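Local coordinates for ProQ/FinO domain-containing protein (PDB 3MW6), which is probably an RNA-binding chaperone of the ProQ/FinO family, from Neisseria meningitidis, at residues Met29-Ile34 and Ala68-Asn73. Residues are numbered along the deposited sequence; the frame is centred on the assembly and turned at random.
Sequences MIADHI and ARVLAN
I30 and A31 meet V70 without any polar bond between the two segments; the shortest hydrogen bond lies within one helix, from A72 N to A68 O at 2.8 Å. On the other helix, I34 N reaches I30 O at 2.9 Å; both are ordinary helical i to i+4 bonds, and the contact between the helices is made by apolar side chains.

V70 does most of the work, presenting each of its two methyls to a different residue. With CG1 anti to the backbone N (chi1 172°), the fork is turned so that CG2 meets I30 while CG1 lies against A31. V70 CG2 approaches the CG2 methyl of I30 at 3.9 Å, the two branched side chains crossing at a slant. V70 CG1 rests against A31 CB at 4.0 Å and equally close to A31 CA, touching the backbone of helix 23-37 itself. The small side chain of A31 is consistent with this close approach, the A31 and V70 CA atoms lying 6.3 Å apart. A short, branched valine suits such a separation, since its two methyls reach both I30 and A31 without a longer chain. I30, branched at CB, meets V70 with its CG2 methyl and CB.

The contact is buried and apolar, joining helix 23-37 to helix 64-76 within the helical part of the FinO-like domain. I30 also packs on L66 and I67 of helix 64-76 and on Y62 just before it, while the side chain of I34 also touches L55 of helix 51-58 and F41 of helix 39-42.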
HETATM    1  N   MSE A  29      -8.071  22.951   0.459  1.00 49.62           N
HETATM    2  CA  MSE A  29      -9.188  22.887   1.400  1.00 49.17           C
HETATM    3  C   MSE A  29      -9.469  21.443   1.811  1.00 47.24           C
HETATM    4  O   MSE A  29      -9.809  21.173   2.973  1.00 44.88           O
HETATM    5  CB  MSE A  29     -10.463  23.517   0.813  1.00 49.72           C
HETATM    6  CG  MSE A  29     -10.433  25.038   0.613  1.00 53.34           C
HETATM    7 SE   MSE A  29     -11.818  25.654  -0.647  0.73 60.42          SE
HETATM    8  CE  MSE A  29     -13.383  25.488   0.532  1.00 45.06           C
ATOM      9  N   ILE A  30      -9.325  20.521   0.857  1.00 38.89           N
ATOM     10  CA  ILE A  30      -9.642  19.118   1.102  1.00 33.60           C
ATOM     11  C   ILE A  30      -8.654  18.512   2.079  1.00 35.95           C
ATOM     12  O   ILE A  30      -9.034  17.786   3.004  1.00 40.57           O
ATOM     13  CB  ILE A  30      -9.629  18.288  -0.185  1.00 45.02           C
ATOM     14  CG1 ILE A  30     -10.785  18.720  -1.090  1.00 44.87           C
ATOM     15  CG2 ILE A  30      -9.749  16.810   0.144  1.00 42.27           C
ATOM     16  CD1 ILE A  30     -10.800  18.045  -2.441  1.00 37.70           C
ATOM     17  N   ALA A  31      -7.383  18.824   1.862  1.00 36.77           N
ATOM     18  CA  ALA A  31      -6.300  18.334   2.701  1.00 42.22           C
ATOM     19  C   ALA A  31      -6.453  18.862   4.119  1.00 42.81           C
ATOM     20  O   ALA A  31      -6.418  18.091   5.079  1.00 49.03           O
ATOM     21  CB  ALA A  31      -4.941  18.738   2.110  1.00 44.60           C
ATOM     22  N   ASP A  32      -6.660  20.171   4.252  1.00 44.08           N
ATOM     23  CA  ASP A  32      -6.875  20.772   5.579  1.00 45.61           C
ATOM     24  C   ASP A  32      -8.088  20.150   6.266  1.00 44.23           C
ATOM     25  O   ASP A  32      -8.037  19.803   7.444  1.00 44.22           O
ATOM     26  CB  ASP A  32      -7.042  22.292   5.490  1.00 48.94           C
ATOM     27  CG  ASP A  32      -5.771  23.003   5.045  1.00 66.92           C
ATOM     28  OD1 ASP A  32      -4.689  22.364   4.983  1.00 72.81           O
ATOM     29  OD2 ASP A  32      -5.861  24.215   4.752  1.00 68.91           O
ATOM     30  N   HIS A  33      -9.179  19.986   5.533  1.00 45.04           N
ATOM     31  CA  HIS A  33     -10.327  19.310   6.119  1.00 40.33           C
ATOM     32  C   HIS A  33      -9.926  17.936   6.660  1.00 43.69           C
ATOM     33  O   HIS A  33     -10.145  17.625   7.821  1.00 41.97           O
ATOM     34  CB  HIS A  33     -11.488  19.173   5.122  1.00 45.25           C
ATOM     35  CG  HIS A  33     -12.683  18.483   5.704  1.00 55.61           C
ATOM     36  ND1 HIS A  33     -13.687  19.160   6.357  1.00 54.48           N
ATOM     37  CD2 HIS A  33     -13.005  17.169   5.784  1.00 59.60           C
ATOM     38  CE1 HIS A  33     -14.587  18.299   6.795  1.00 58.40           C
ATOM     39  NE2 HIS A  33     -14.199  17.083   6.458  1.00 62.60           N
ATOM     40  N   ILE A  34      -9.311  17.124   5.810  1.00 43.13           N
ATOM     41  CA  ILE A  34      -9.009  15.736   6.147  1.00 42.15           C
ATOM     42  C   ILE A  34      -7.999  15.580   7.285  1.00 47.08           C
ATOM     43  O   ILE A  34      -8.198  14.765   8.189  1.00 46.98           O
ATOM     44  CB  ILE A  34      -8.527  14.961   4.892  1.00 42.38           C
ATOM     45  CG1 ILE A  34      -9.732  14.439   4.101  1.00 44.16           C
ATOM     46  CG2 ILE A  34      -7.606  13.841   5.276  1.00 42.61           C
ATOM     47  CD1 ILE A  34      -9.392  14.067   2.678  1.00 50.24           C
ATOM     48  N   ALA A  68      -9.360  12.038  -4.548  1.00 44.68           N
ATOM     49  CA  ALA A  68      -8.465  10.948  -4.901  1.00 44.95           C
ATOM     50  C   ALA A  68      -7.028  11.461  -4.997  1.00 41.86           C
ATOM     51  O   ALA A  68      -6.097  10.782  -4.597  1.00 42.47           O
ATOM     52  CB  ALA A  68      -8.904  10.309  -6.228  1.00 45.12           C
ATOM     53  N   ARG A  69      -6.866  12.668  -5.528  1.00 41.98           N
ATOM     54  CA  ARG A  69      -5.558  13.294  -5.680  0.59 46.22           C
ATOM     55  C   ARG A  69      -4.905  13.551  -4.314  1.00 46.77           C
ATOM     56  O   ARG A  69      -3.733  13.255  -4.105  1.00 50.14           O
ATOM     57  CB  ARG A  69      -5.712  14.608  -6.462  0.59 53.34           C
ATOM     58  CG  ARG A  69      -4.413  15.204  -6.974  0.59 64.70           C
ATOM     59  CD  ARG A  69      -4.600  16.631  -7.504  0.59 73.12           C
ATOM     60  NE  ARG A  69      -5.094  16.683  -8.879  0.59 74.88           N
ATOM     61  CZ  ARG A  69      -5.173  17.800  -9.597  0.59 72.33           C
ATOM     62  NH1 ARG A  69      -4.781  18.955  -9.073  0.59 74.27           N
ATOM     63  NH2 ARG A  69      -5.642  17.767 -10.837  0.59 67.56           N
ATOM     64  N   VAL A  70      -5.671  14.118  -3.386  1.00 47.24           N
ATOM     65  CA  VAL A  70      -5.168  14.380  -2.031  1.00 41.13           C
ATOM     66  C   VAL A  70      -4.799  13.070  -1.339  1.00 31.27           C
ATOM     67  O   VAL A  70      -3.722  12.929  -0.764  1.00 35.91           O
ATOM     68  CB  VAL A  70      -6.198  15.151  -1.193  1.00 42.52           C
ATOM     69  CG1 VAL A  70      -5.735  15.245   0.272  1.00 46.30           C
ATOM     70  CG2 VAL A  70      -6.412  16.538  -1.788  1.00 40.73           C
ATOM     71  N   LEU A  71      -5.689  12.096  -1.439  1.00 36.47           N
ATOM     72  CA  LEU A  71      -5.406  10.780  -0.925  1.00 37.12           C
ATOM     73  C   LEU A  71      -4.114  10.195  -1.517  1.00 47.10           C
ATOM     74  O   LEU A  71      -3.300   9.621  -0.775  1.00 46.59           O
ATOM     75  CB  LEU A  71      -6.591   9.853  -1.163  1.00 33.56           C
ATOM     76  CG  LEU A  71      -6.282   8.435  -0.706  1.00 43.19           C
ATOM     77  CD1 LEU A  71      -5.981   8.404   0.825  1.00 32.05           C
ATOM     78  CD2 LEU A  71      -7.416   7.503  -1.076  1.00 40.21           C
ATOM     79  N   ALA A  72      -3.911  10.344  -2.830  1.00 38.45           N
ATOM     80  CA  ALA A  72      -2.727   9.756  -3.469  1.00 36.61           C
ATOM     81  C   ALA A  72      -1.450  10.487  -3.053  1.00 38.44           C
ATOM     82  O   ALA A  72      -0.405   9.862  -2.871  1.00 38.16           O
ATOM     83  CB  ALA A  72      -2.861   9.714  -5.023  1.00 29.20           C
ATOM     84  N   ASN A  73      -1.538  11.807  -2.906  1.00 36.71           N
ATOM     85  CA  ASN A  73      -0.456  12.592  -2.307  1.00 42.06           C
ATOM     86  C   ASN A  73      -0.091  12.083  -0.916  1.00 39.75           C
ATOM     87  O   ASN A  73       1.082  11.996  -0.545  1.00 36.62           O
ATOM     88  CB  ASN A  73      -0.869  14.058  -2.178  1.00 58.01           C
ATOM     89  CG  ASN A  73      -0.593  14.859  -3.436  1.00 74.50           C
ATOM     90  OD1 ASN A  73       0.506  14.806  -3.982  1.00 86.45           O
ATOM     91  ND2 ASN A  73      -1.584  15.628  -3.885  1.00 72.68           N
TER